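Phenol hydroxylase component phN (Pseudomonas stutzeri, PDB 3U52) is a diiron-carrying phenol hydroxylase component that probably activates dioxygen to hydroxylate phenol and related aromatics. Local coordinates at residues S48-P53 and G240-K245; V288-E293 and S362-D367; H349-E354 and F484-S489; Q397-C402 and H430-G435. All coordinates share one frame; numbering follows the deposited sequence.

Contact 1: S48-P53 and G240-K245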
# COMPACT_ATOMS: atom_id res chain seq x y z
N SER A 48 -29.24 -5.79 30.03
CA SER A 48 -29.24 -6.96 29.14
C SER A 48 -30.07 -6.73 27.87
O SER A 48 -29.92 -7.42 26.84
CB SER A 48 -29.74 -8.20 29.89
OG SER A 48 -31.16 -8.20 29.88
N GLN A 49 -30.92 -5.72 27.90
CA GLN A 49 -31.60 -5.35 26.67
C GLN A 49 -30.74 -4.56 25.68
O GLN A 49 -31.19 -4.29 24.55
CB GLN A 49 -32.90 -4.66 27.00
CG GLN A 49 -33.82 -5.62 27.69
CD GLN A 49 -35.03 -4.95 28.23
OE1 GLN A 49 -36.13 -5.50 28.11
NE2 GLN A 49 -34.86 -3.78 28.83
N TRP A 50 -29.52 -4.22 26.08
CA TRP A 50 -28.53 -3.69 25.13
C TRP A 50 -28.32 -4.66 23.96
O TRP A 50 -28.03 -5.85 24.19
CB TRP A 50 -27.19 -3.44 25.86
CG TRP A 50 -26.13 -2.89 24.95
CD1 TRP A 50 -25.14 -3.58 24.31
CD2 TRP A 50 -25.99 -1.54 24.57
NE1 TRP A 50 -24.38 -2.72 23.54
CE2 TRP A 50 -24.89 -1.46 23.68
CE3 TRP A 50 -26.68 -0.36 24.90
CZ2 TRP A 50 -24.44 -0.23 23.13
CZ3 TRP A 50 -26.26 0.86 24.32
CH2 TRP A 50 -25.15 0.90 23.43
N GLU A 51 -28.49 -4.19 22.72
CA GLU A 51 -28.17 -4.99 21.52
C GLU A 51 -26.83 -4.55 20.99
O GLU A 51 -26.63 -3.35 20.78
CB GLU A 51 -29.23 -4.82 20.41
CG GLU A 51 -30.63 -5.44 20.72
CD GLU A 51 -30.59 -6.94 21.07
OE1 GLU A 51 -29.86 -7.72 20.37
OE2 GLU A 51 -31.29 -7.33 22.05
N ASP A 52 -25.91 -5.48 20.79
CA ASP A 52 -24.54 -5.13 20.34
C ASP A 52 -24.63 -4.50 18.96
O ASP A 52 -25.28 -5.04 18.08
CB ASP A 52 -23.61 -6.35 20.34
CG ASP A 52 -23.64 -7.12 21.69
OD1 ASP A 52 -24.03 -8.30 21.70
OD2 ASP A 52 -23.29 -6.56 22.75
N PRO A 53 -24.07 -3.29 18.79
CA PRO A 53 -24.15 -2.61 17.49
C PRO A 53 -23.26 -3.24 16.42
O PRO A 53 -23.46 -2.97 15.21
CB PRO A 53 -23.74 -1.18 17.79
CG PRO A 53 -22.90 -1.27 19.06
CD PRO A 53 -23.42 -2.47 19.83
N GLY A 240 -24.30 4.91 17.72
CA GLY A 240 -25.10 6.13 17.98
C GLY A 240 -26.59 5.84 17.96
O GLY A 240 -27.34 6.33 18.81
N LEU A 241 -27.01 5.04 16.99
CA LEU A 241 -28.42 4.61 16.83
C LEU A 241 -28.84 3.72 18.02
O LEU A 241 -29.87 3.96 18.63
CB LEU A 241 -28.57 3.80 15.55
CG LEU A 241 -29.78 3.91 14.62
CD1 LEU A 241 -30.08 2.52 14.04
CD2 LEU A 241 -31.01 4.59 15.30
N GLU A 242 -28.03 2.72 18.36
CA GLU A 242 -28.30 1.88 19.53
C GLU A 242 -28.46 2.69 20.81
O GLU A 242 -29.42 2.47 21.57
CB GLU A 242 -27.23 0.77 19.74
CG GLU A 242 -27.53 -0.18 20.97
CD GLU A 242 -28.95 -0.87 20.97
OE1 GLU A 242 -29.63 -0.94 19.91
OE2 GLU A 242 -29.40 -1.39 22.05
N VAL A 243 -27.52 3.62 21.03
CA VAL A 243 -27.51 4.53 22.19
C VAL A 243 -28.86 5.23 22.37
O VAL A 243 -29.44 5.11 23.45
CB VAL A 243 -26.27 5.56 22.17
CG1 VAL A 243 -26.46 6.73 23.15
CG2 VAL A 243 -24.94 4.82 22.51
N ILE A 244 -29.38 5.96 21.37
CA ILE A 244 -30.65 6.71 21.65
C ILE A 244 -31.81 5.80 21.85
O ILE A 244 -32.62 6.08 22.71
CB ILE A 244 -31.14 7.79 20.61
CG1 ILE A 244 -30.54 7.54 19.28
CG2 ILE A 244 -31.06 9.30 21.21
CD1 ILE A 244 -31.39 6.73 18.39
N LYS A 245 -31.92 4.72 21.05
CA LYS A 245 -33.01 3.76 21.20
C LYS A 245 -32.96 3.08 22.55
O LYS A 245 -33.97 3.06 23.25
CB LYS A 245 -33.05 2.75 20.07
CG LYS A 245 -33.22 3.47 18.70
CD LYS A 245 -33.64 2.55 17.57
CE LYS A 245 -34.36 3.36 16.46
NZ LYS A 245 -34.92 2.45 15.36
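The loop of residues 48-53 comes nearest to helix 240-245 where the CA atoms of Pro53 and Glu242 are 6.4 Å apart. Its one hydrogen bond to the helix runs from the backbone N of Glu51 to the OE2 atom of Glu242, 3.0 Å long and almost straight at 170°. The N-H comes down on the carboxylate from above its plane. Glu242 is the side chain that carries the contact: with CG anti to the backbone N (chi1 -178°), it reaches out from the helix, and the bend at chi2 brings OE2 to the Glu51 N-H. That course lays its CG over one face of the Trp50 indole, a CH-pi contact 3.6 Å from the centroid of the six-membered ring, while the carboxylate stands nearly perpendicular to the ring. At the edge of the same indole, CH2 of Trp50 meets CG2 of Val243 at 4.0 Å. Were Glu242 replaced by an alanine, the Glu51 N-H would probably lose this acceptor and the indole face its methylene cover. Arg19 donates to the backbone O of Trp50 and forms a salt bridge with Asp52. Trp50 also lines a xenon pocket with Trp47, Phe188 and Leu191. The contact fastens an extended loop to the helix 220-250 that supplies the iron ligands Glu233 and His236, within the helical fold of bacterial multicomponent monooxygenases.

Contact 2: V288-E293 and S362-D367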
# COMPACT_ATOMS: atom_id res chain seq x y z
N VAL A 288 -17.50 20.43 -4.59
CA VAL A 288 -18.23 19.15 -4.53
C VAL A 288 -19.74 19.45 -4.64
O VAL A 288 -20.44 18.98 -5.55
CB VAL A 288 -17.95 18.37 -3.20
CG1 VAL A 288 -18.64 16.97 -3.22
CG2 VAL A 288 -16.47 18.20 -2.98
N MET A 289 -20.24 20.21 -3.70
CA MET A 289 -21.64 20.62 -3.66
C MET A 289 -21.63 21.84 -2.75
O MET A 289 -20.59 22.14 -2.14
CB MET A 289 -22.56 19.54 -3.11
CG MET A 289 -22.38 19.23 -1.64
SD MET A 289 -23.23 17.72 -1.08
CE MET A 289 -21.73 16.82 -0.63
N SER A 290 -22.73 22.56 -2.68
CA SER A 290 -22.73 23.73 -1.81
C SER A 290 -23.10 23.29 -0.41
O SER A 290 -23.66 22.20 -0.22
CB SER A 290 -23.74 24.76 -2.31
OG SER A 290 -25.07 24.22 -2.26
N TRP A 291 -22.84 24.14 0.59
CA TRP A 291 -23.30 23.86 1.95
C TRP A 291 -24.81 23.70 1.96
O TRP A 291 -25.37 22.82 2.62
CB TRP A 291 -22.91 24.99 2.91
CG TRP A 291 -23.63 24.86 4.24
CD1 TRP A 291 -24.65 25.60 4.69
CD2 TRP A 291 -23.33 23.90 5.28
NE1 TRP A 291 -25.04 25.18 5.95
CE2 TRP A 291 -24.24 24.14 6.33
CE3 TRP A 291 -22.40 22.86 5.41
CZ2 TRP A 291 -24.22 23.38 7.52
CZ3 TRP A 291 -22.38 22.12 6.58
CH2 TRP A 291 -23.28 22.39 7.62
N SER A 292 -25.50 24.54 1.21
CA SER A 292 -26.94 24.50 1.21
C SER A 292 -27.47 23.08 0.72
O SER A 292 -28.36 22.45 1.33
CB SER A 292 -27.41 25.63 0.30
OG SER A 292 -28.80 25.53 0.15
N GLU A 293 -26.85 22.55 -0.33
CA GLU A 293 -27.19 21.21 -0.83
C GLU A 293 -26.83 20.11 0.17
O GLU A 293 -27.58 19.14 0.29
CB GLU A 293 -26.47 20.92 -2.16
CG GLU A 293 -27.08 21.61 -3.40
CD GLU A 293 -26.15 21.65 -4.62
OE1 GLU A 293 -24.91 21.49 -4.47
OE2 GLU A 293 -26.68 21.83 -5.75
N SER A 362 -23.69 32.37 -7.12
CA SER A 362 -24.97 32.94 -7.59
C SER A 362 -26.01 31.85 -7.94
O SER A 362 -27.18 31.94 -7.57
CB SER A 362 -24.71 33.81 -8.83
OG SER A 362 -23.79 34.84 -8.56
N GLU A 363 -25.55 30.82 -8.64
CA GLU A 363 -26.34 29.63 -8.98
C GLU A 363 -26.74 28.77 -7.76
O GLU A 363 -27.90 28.39 -7.62
CB GLU A 363 -25.54 28.81 -9.99
CG GLU A 363 -26.29 27.77 -10.76
CD GLU A 363 -25.33 26.96 -11.61
OE1 GLU A 363 -24.95 27.45 -12.72
OE2 GLU A 363 -24.92 25.85 -11.16
N LYS A 364 -25.79 28.47 -6.88
CA LYS A 364 -26.13 27.69 -5.68
C LYS A 364 -26.94 28.46 -4.64
O LYS A 364 -27.68 27.86 -3.86
CB LYS A 364 -24.86 27.07 -5.06
CG LYS A 364 -24.09 26.06 -5.99
CD LYS A 364 -24.96 24.92 -6.47
CE LYS A 364 -24.24 23.99 -7.43
NZ LYS A 364 -25.24 22.99 -7.92
N TYR A 365 -26.79 29.80 -4.62
CA TYR A 365 -27.45 30.70 -3.68
C TYR A 365 -28.28 31.79 -4.40
O TYR A 365 -27.96 33.00 -4.32
CB TYR A 365 -26.40 31.31 -2.73
CG TYR A 365 -25.75 30.27 -1.89
CD1 TYR A 365 -24.55 29.69 -2.28
CD2 TYR A 365 -26.34 29.81 -0.71
CE1 TYR A 365 -23.95 28.67 -1.51
CE2 TYR A 365 -25.71 28.81 0.07
CZ TYR A 365 -24.54 28.25 -0.35
OH TYR A 365 -23.91 27.26 0.39
N PRO A 366 -29.33 31.38 -5.15
CA PRO A 366 -30.03 32.36 -6.02
C PRO A 366 -30.78 33.50 -5.32
O PRO A 366 -30.96 34.60 -5.90
CB PRO A 366 -31.00 31.46 -6.81
CG PRO A 366 -31.22 30.24 -5.92
CD PRO A 366 -29.89 30.01 -5.29
N ASP A 367 -31.19 33.27 -4.08
CA ASP A 367 -31.99 34.20 -3.29
C ASP A 367 -31.15 35.12 -2.38
O ASP A 367 -31.73 36.05 -1.79
CB ASP A 367 -32.95 33.42 -2.38
CG ASP A 367 -33.83 32.44 -3.14
OD1 ASP A 367 -34.67 32.91 -3.94
OD2 ASP A 367 -33.70 31.19 -2.93
O HOH W 1 -27.25 25.27 -3.34
O HOH W 2 -23.60 20.30 -6.71
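Ser290 meets the end of helix 355-364 first, its CB lying 3.8 Å from CB of Lys364 and also close to the hydroxyl of Tyr365. Its OG sits between the backbone N and the carbonyl carbon (chi1 63°), where it accepts from the backbone N of Glu293. Glu293 answers by taking the backbone N of Ser290 on OE1, a 3.0 Å bond. The two residues thus form a capping box, with Ser290 as the N-cap of helix 291-310. A water held by OG of Ser290 and donating to the carbonyl O of Lys364 ties this cap to the last turn of the other helix. At Trp291, CB approaches the Tyr365 OH to 3.5 Å, whereas the indole packs on Leu205 and Leu273. Ser292 uses its backbone N to donate to the Tyr365 OH at 3.3 Å with an angle of 151°, and its CB packs against CE2 of the phenol ring at 3.6 Å. His333 meets the same ring edge-to-face. Glu293 closes the segment: its OE2 takes NZ of Lys364 on the syn side in a 2.9 Å salt bridge. The lysine, bent at chi2 (-56°), crosses the glutamate at about a right angle, and a second water donates to OE1 of Glu293 while accepting a weak bond from NZ of Lys364.

Contact 3: H349-E354 and F484-S489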
# COMPACT_ATOMS: atom_id res chain seq x y z
N HIS A 349 -4.75 31.18 5.30
CA HIS A 349 -5.04 32.33 4.41
C HIS A 349 -6.49 32.42 3.94
O HIS A 349 -7.21 31.42 3.93
CB HIS A 349 -4.17 32.22 3.15
CG HIS A 349 -2.71 32.02 3.44
ND1 HIS A 349 -1.98 32.89 4.21
CD2 HIS A 349 -1.85 31.04 3.07
CE1 HIS A 349 -0.73 32.47 4.29
NE2 HIS A 349 -0.62 31.34 3.61
N THR A 350 -6.91 33.62 3.55
CA THR A 350 -8.20 33.80 2.89
C THR A 350 -7.93 34.69 1.67
O THR A 350 -6.81 35.12 1.48
CB THR A 350 -9.25 34.52 3.80
OG1 THR A 350 -8.78 35.84 4.04
CG2 THR A 350 -9.47 33.78 5.21
N TRP A 351 -8.94 34.97 0.86
CA TRP A 351 -8.68 35.65 -0.41
C TRP A 351 -10.05 35.97 -0.93
O TRP A 351 -11.05 35.49 -0.37
CB TRP A 351 -7.97 34.71 -1.42
CG TRP A 351 -8.71 33.37 -1.61
CD1 TRP A 351 -9.74 33.13 -2.49
CD2 TRP A 351 -8.52 32.13 -0.89
NE1 TRP A 351 -10.21 31.84 -2.35
CE2 TRP A 351 -9.48 31.19 -1.40
CE3 TRP A 351 -7.63 31.71 0.10
CZ2 TRP A 351 -9.55 29.86 -0.93
CZ3 TRP A 351 -7.72 30.37 0.59
CH2 TRP A 351 -8.67 29.48 0.08
N ILE A 352 -10.12 36.76 -1.98
CA ILE A 352 -11.39 36.98 -2.65
C ILE A 352 -11.61 35.86 -3.70
O ILE A 352 -10.73 35.59 -4.47
CB ILE A 352 -11.43 38.41 -3.25
CG1 ILE A 352 -11.36 39.43 -2.09
CG2 ILE A 352 -12.68 38.64 -4.10
CD1 ILE A 352 -11.02 40.82 -2.55
N PRO A 353 -12.79 35.21 -3.71
CA PRO A 353 -13.09 34.16 -4.68
C PRO A 353 -12.93 34.64 -6.16
O PRO A 353 -13.19 35.82 -6.46
CB PRO A 353 -14.57 33.81 -4.38
CG PRO A 353 -15.11 35.07 -3.55
CD PRO A 353 -13.91 35.44 -2.76
N GLU A 354 -12.51 33.74 -7.05
CA GLU A 354 -12.39 34.07 -8.49
C GLU A 354 -13.75 34.37 -9.06
O GLU A 354 -14.75 33.96 -8.49
CB GLU A 354 -11.78 32.92 -9.30
CG GLU A 354 -10.49 32.37 -8.77
CD GLU A 354 -9.41 33.44 -8.61
OE1 GLU A 354 -8.65 33.35 -7.62
OE2 GLU A 354 -9.32 34.36 -9.46
N PHE A 484 -2.57 36.20 7.01
CA PHE A 484 -2.77 37.20 5.95
C PHE A 484 -3.33 36.59 4.67
O PHE A 484 -3.50 35.37 4.59
CB PHE A 484 -1.47 37.95 5.60
CG PHE A 484 -0.87 38.77 6.74
CD1 PHE A 484 -1.67 39.63 7.52
CD2 PHE A 484 0.49 38.70 7.00
CE1 PHE A 484 -1.12 40.39 8.56
CE2 PHE A 484 1.07 39.45 8.07
CZ PHE A 484 0.26 40.31 8.83
N ASP A 485 -3.62 37.44 3.66
CA ASP A 485 -4.16 37.00 2.39
C ASP A 485 -3.29 35.94 1.68
O ASP A 485 -2.05 35.95 1.76
CB ASP A 485 -4.31 38.20 1.43
CG ASP A 485 -5.38 37.98 0.41
OD1 ASP A 485 -6.51 38.46 0.65
OD2 ASP A 485 -5.13 37.31 -0.65
N TYR A 486 -3.95 35.06 0.95
CA TYR A 486 -3.24 34.06 0.16
C TYR A 486 -2.36 34.70 -0.93
O TYR A 486 -1.23 34.23 -1.22
CB TYR A 486 -4.23 33.10 -0.49
CG TYR A 486 -3.56 32.13 -1.44
CD1 TYR A 486 -2.79 31.05 -0.96
CD2 TYR A 486 -3.66 32.32 -2.82
CE1 TYR A 486 -2.16 30.15 -1.87
CE2 TYR A 486 -3.05 31.43 -3.73
CZ TYR A 486 -2.29 30.36 -3.25
OH TYR A 486 -1.71 29.49 -4.18
N VAL A 487 -2.91 35.73 -1.56
CA VAL A 487 -2.20 36.46 -2.63
C VAL A 487 -0.98 37.18 -2.02
O VAL A 487 -1.10 38.05 -1.15
CB VAL A 487 -3.18 37.39 -3.40
CG1 VAL A 487 -2.44 38.30 -4.37
CG2 VAL A 487 -4.21 36.51 -4.12
N GLY A 488 0.19 36.73 -2.43
CA GLY A 488 1.45 37.26 -1.95
C GLY A 488 2.04 36.48 -0.81
O GLY A 488 3.00 36.93 -0.16
N SER A 489 1.47 35.32 -0.50
CA SER A 489 1.93 34.58 0.68
C SER A 489 3.05 33.70 0.24
O SER A 489 3.19 33.46 -0.94
CB SER A 489 0.81 33.69 1.20
OG SER A 489 0.42 32.77 0.18
O HOH W 3 -7.21 37.86 -2.55
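His349 and Thr350 carry the two hydrogen bonds between residues 349-354 and 484-489. ND1 of His349 donates to the carbonyl O of Phe484 at 2.9 Å; the acceptor lies in the imidazole plane, but the donor stands above the plane of the carbonyl. The backbone N of Tyr486 donates to the carbonyl O of Thr350, also 2.9 Å, at an angle of 163°. Over one face of the imidazole sits CB of Ser489, 3.9 Å from the ring centroid in a CH-pi contact. CB of Tyr486 touches CB of His349 and CE3 of Trp351, each at 3.7 Å. With CG anti to the backbone N (chi1 174°), the phenol ring of Tyr486 turns its edge to CD2 of His349, the two side chains crossing at about a right angle. CG of Asp485 lies 3.4 Å from Thr350 O, its carboxylate beside CA of Trp351.

That carboxylate is positioned by an Asx turn, OD2 accepting from the backbone N of Val487 through its anti lone pair. The same OD2 receives a water that bridges to the backbone N of Ile352, and OD1 pairs with Arg389. Tyr486 O closes a type II beta turn by accepting both N and OG of Ser489. Ser489 caps helix 490-498, so the contact lays the approach to that helix against the loop joining helices 331-342 and 355-364, with Asn95 of helix 94-103 holding the backbone N of His349.

Contact 4: Q397-C402 and H430-G435. With ZN (zinc ion), chain I.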
# COMPACT_ATOMS: atom_id res chain seq x y z
N GLN A 397 -17.06 40.78 19.68
CA GLN A 397 -17.87 40.10 20.67
C GLN A 397 -17.97 38.62 20.29
O GLN A 397 -18.19 38.29 19.12
CB GLN A 397 -19.27 40.72 20.67
CG GLN A 397 -20.21 40.15 21.75
CD GLN A 397 -21.57 40.80 21.66
OE1 GLN A 397 -22.35 40.51 20.76
NE2 GLN A 397 -21.85 41.69 22.58
N LEU A 398 -17.81 37.73 21.28
CA LEU A 398 -17.95 36.30 21.12
C LEU A 398 -19.20 35.84 21.86
O LEU A 398 -19.56 36.43 22.92
CB LEU A 398 -16.72 35.58 21.73
CG LEU A 398 -15.34 35.88 21.13
CD1 LEU A 398 -14.33 34.92 21.76
CD2 LEU A 398 -15.38 35.72 19.61
N CYS A 399 -19.86 34.79 21.34
CA CYS A 399 -20.97 34.16 22.06
C CYS A 399 -20.48 33.46 23.31
O CYS A 399 -19.52 32.70 23.25
CB CYS A 399 -21.65 33.11 21.17
SG CYS A 399 -23.10 32.30 21.87
N GLN A 400 -21.20 33.64 24.43
CA GLN A 400 -20.83 33.02 25.70
C GLN A 400 -20.85 31.45 25.61
O GLN A 400 -20.19 30.76 26.41
CB GLN A 400 -21.79 33.49 26.81
CG GLN A 400 -21.36 33.04 28.28
CD GLN A 400 -20.02 33.63 28.69
OE1 GLN A 400 -19.17 32.99 29.35
NE2 GLN A 400 -19.85 34.86 28.36
N VAL A 401 -21.58 30.90 24.65
CA VAL A 401 -21.79 29.42 24.62
C VAL A 401 -20.94 28.81 23.50
O VAL A 401 -20.03 28.03 23.77
CB VAL A 401 -23.30 29.01 24.51
CG1 VAL A 401 -23.46 27.51 24.22
CG2 VAL A 401 -24.09 29.43 25.80
N CYS A 402 -21.15 29.22 22.25
CA CYS A 402 -20.51 28.51 21.12
C CYS A 402 -19.17 29.13 20.84
O CYS A 402 -18.33 28.48 20.19
CB CYS A 402 -21.43 28.47 19.86
SG CYS A 402 -21.68 30.07 19.05
N HIS A 430 -23.71 37.58 26.73
CA HIS A 430 -24.17 37.79 25.35
C HIS A 430 -24.07 36.49 24.52
O HIS A 430 -23.16 35.65 24.73
CB HIS A 430 -23.34 38.88 24.66
CG HIS A 430 -23.35 40.18 25.41
ND1 HIS A 430 -24.20 41.21 25.09
CD2 HIS A 430 -22.70 40.56 26.54
CE1 HIS A 430 -24.03 42.21 25.95
NE2 HIS A 430 -23.13 41.84 26.84
N PHE A 431 -24.98 36.38 23.54
CA PHE A 431 -25.15 35.17 22.69
C PHE A 431 -25.33 35.55 21.23
O PHE A 431 -25.78 36.66 20.92
CB PHE A 431 -26.36 34.37 23.19
CG PHE A 431 -26.35 34.17 24.68
CD1 PHE A 431 -25.50 33.22 25.25
CD2 PHE A 431 -27.07 35.02 25.51
CE1 PHE A 431 -25.41 33.10 26.67
CE2 PHE A 431 -27.02 34.88 26.94
CZ PHE A 431 -26.18 33.95 27.50
N CYS A 432 -25.05 34.60 20.32
CA CYS A 432 -25.23 34.83 18.88
C CYS A 432 -26.69 34.56 18.41
O CYS A 432 -27.02 34.88 17.24
CB CYS A 432 -24.31 33.90 18.12
SG CYS A 432 -24.72 32.14 18.40
N SER A 433 -27.53 33.98 19.26
CA SER A 433 -28.83 33.44 18.87
C SER A 433 -29.66 33.02 20.08
O SER A 433 -29.14 32.91 21.19
CB SER A 433 -28.62 32.18 18.06
OG SER A 433 -27.83 31.27 18.85
N ASP A 434 -30.94 32.73 19.84
CA ASP A 434 -31.83 32.13 20.82
C ASP A 434 -31.33 30.75 21.17
O ASP A 434 -31.50 30.32 22.29
CB ASP A 434 -33.26 32.02 20.29
CG ASP A 434 -33.96 33.39 20.15
OD1 ASP A 434 -33.91 34.21 21.09
OD2 ASP A 434 -34.57 33.61 19.10
N GLY A 435 -30.75 30.02 20.23
CA GLY A 435 -30.39 28.63 20.52
C GLY A 435 -29.33 28.56 21.60
O GLY A 435 -29.43 27.74 22.51
ZN ZN I . -23.56 30.87 20.02
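The sulfur of Cys399 is gripped from several directions: it binds the zinc ion at 2.4 Å and accepts the backbone N-H of Cys432 across the contact, 3.4 Å away at an angle of 152°. Within its own loop it also accepts from the backbone N of Val401, and weakly from that of Cys402. These N-H groups, gathered round a metal-bound thiolate, would be expected to spread its negative charge. Cys402 SG and Cys432 SG complete the zinc ligands of the two segments, and Cys436 supplies the fourth. For both Cys402 and Cys432, SG lies between the backbone N and the carbonyl carbon (chi1 near 65°), which turns each sulfur in toward the metal. Beside the site, the backbone N of Gln400 donates to the carbonyl O of His430 at 2.8 Å, nearly in line with the C=O bond. CB of Gln400 and CG2 of Val401 both press on CE1 of the Phe431 ring, the first at 3.6 Å.

At the far end Gln397 stretches out to put NE2 over one face of the His430 imidazole, a packing contact with the planes 27° apart, while its OE1 is bonded to Thr406 and ND1 of His430 to His419. NE2 of His430 bonds to the backbone of another protein chain, which also packs on Gln397. Shortening Gln397 to an alanine is likely to uncover that imidazole face and leave the Thr406 hydroxyl without its amide partner. Two cysteines from a CxxC loop, one just after strand 427-431 and one in helix 434-442 make this a Cys4 zinc site, its second segment lying in the YHS domain.

Overall arrangement
The four contacts are separate, none touching another. In contact 1 the side chain of Pro53 is about 12 Å from a bound iron, whereas contact 4 holds the zinc, its centre 34 Å from that of contact 1. Contacts 1 and 3 lie on opposite sides of the chain's centre, 47 Å apart between centres. Contacts 2 and 3 are the closest pair, about 9 Å between nearest atoms; their segments alternate along the chain, and helix 355-364 links segment 349-354 to segment 362-367. Contact 4 falls in sequence between the two segments of contact 3, with centres 29 Å apart.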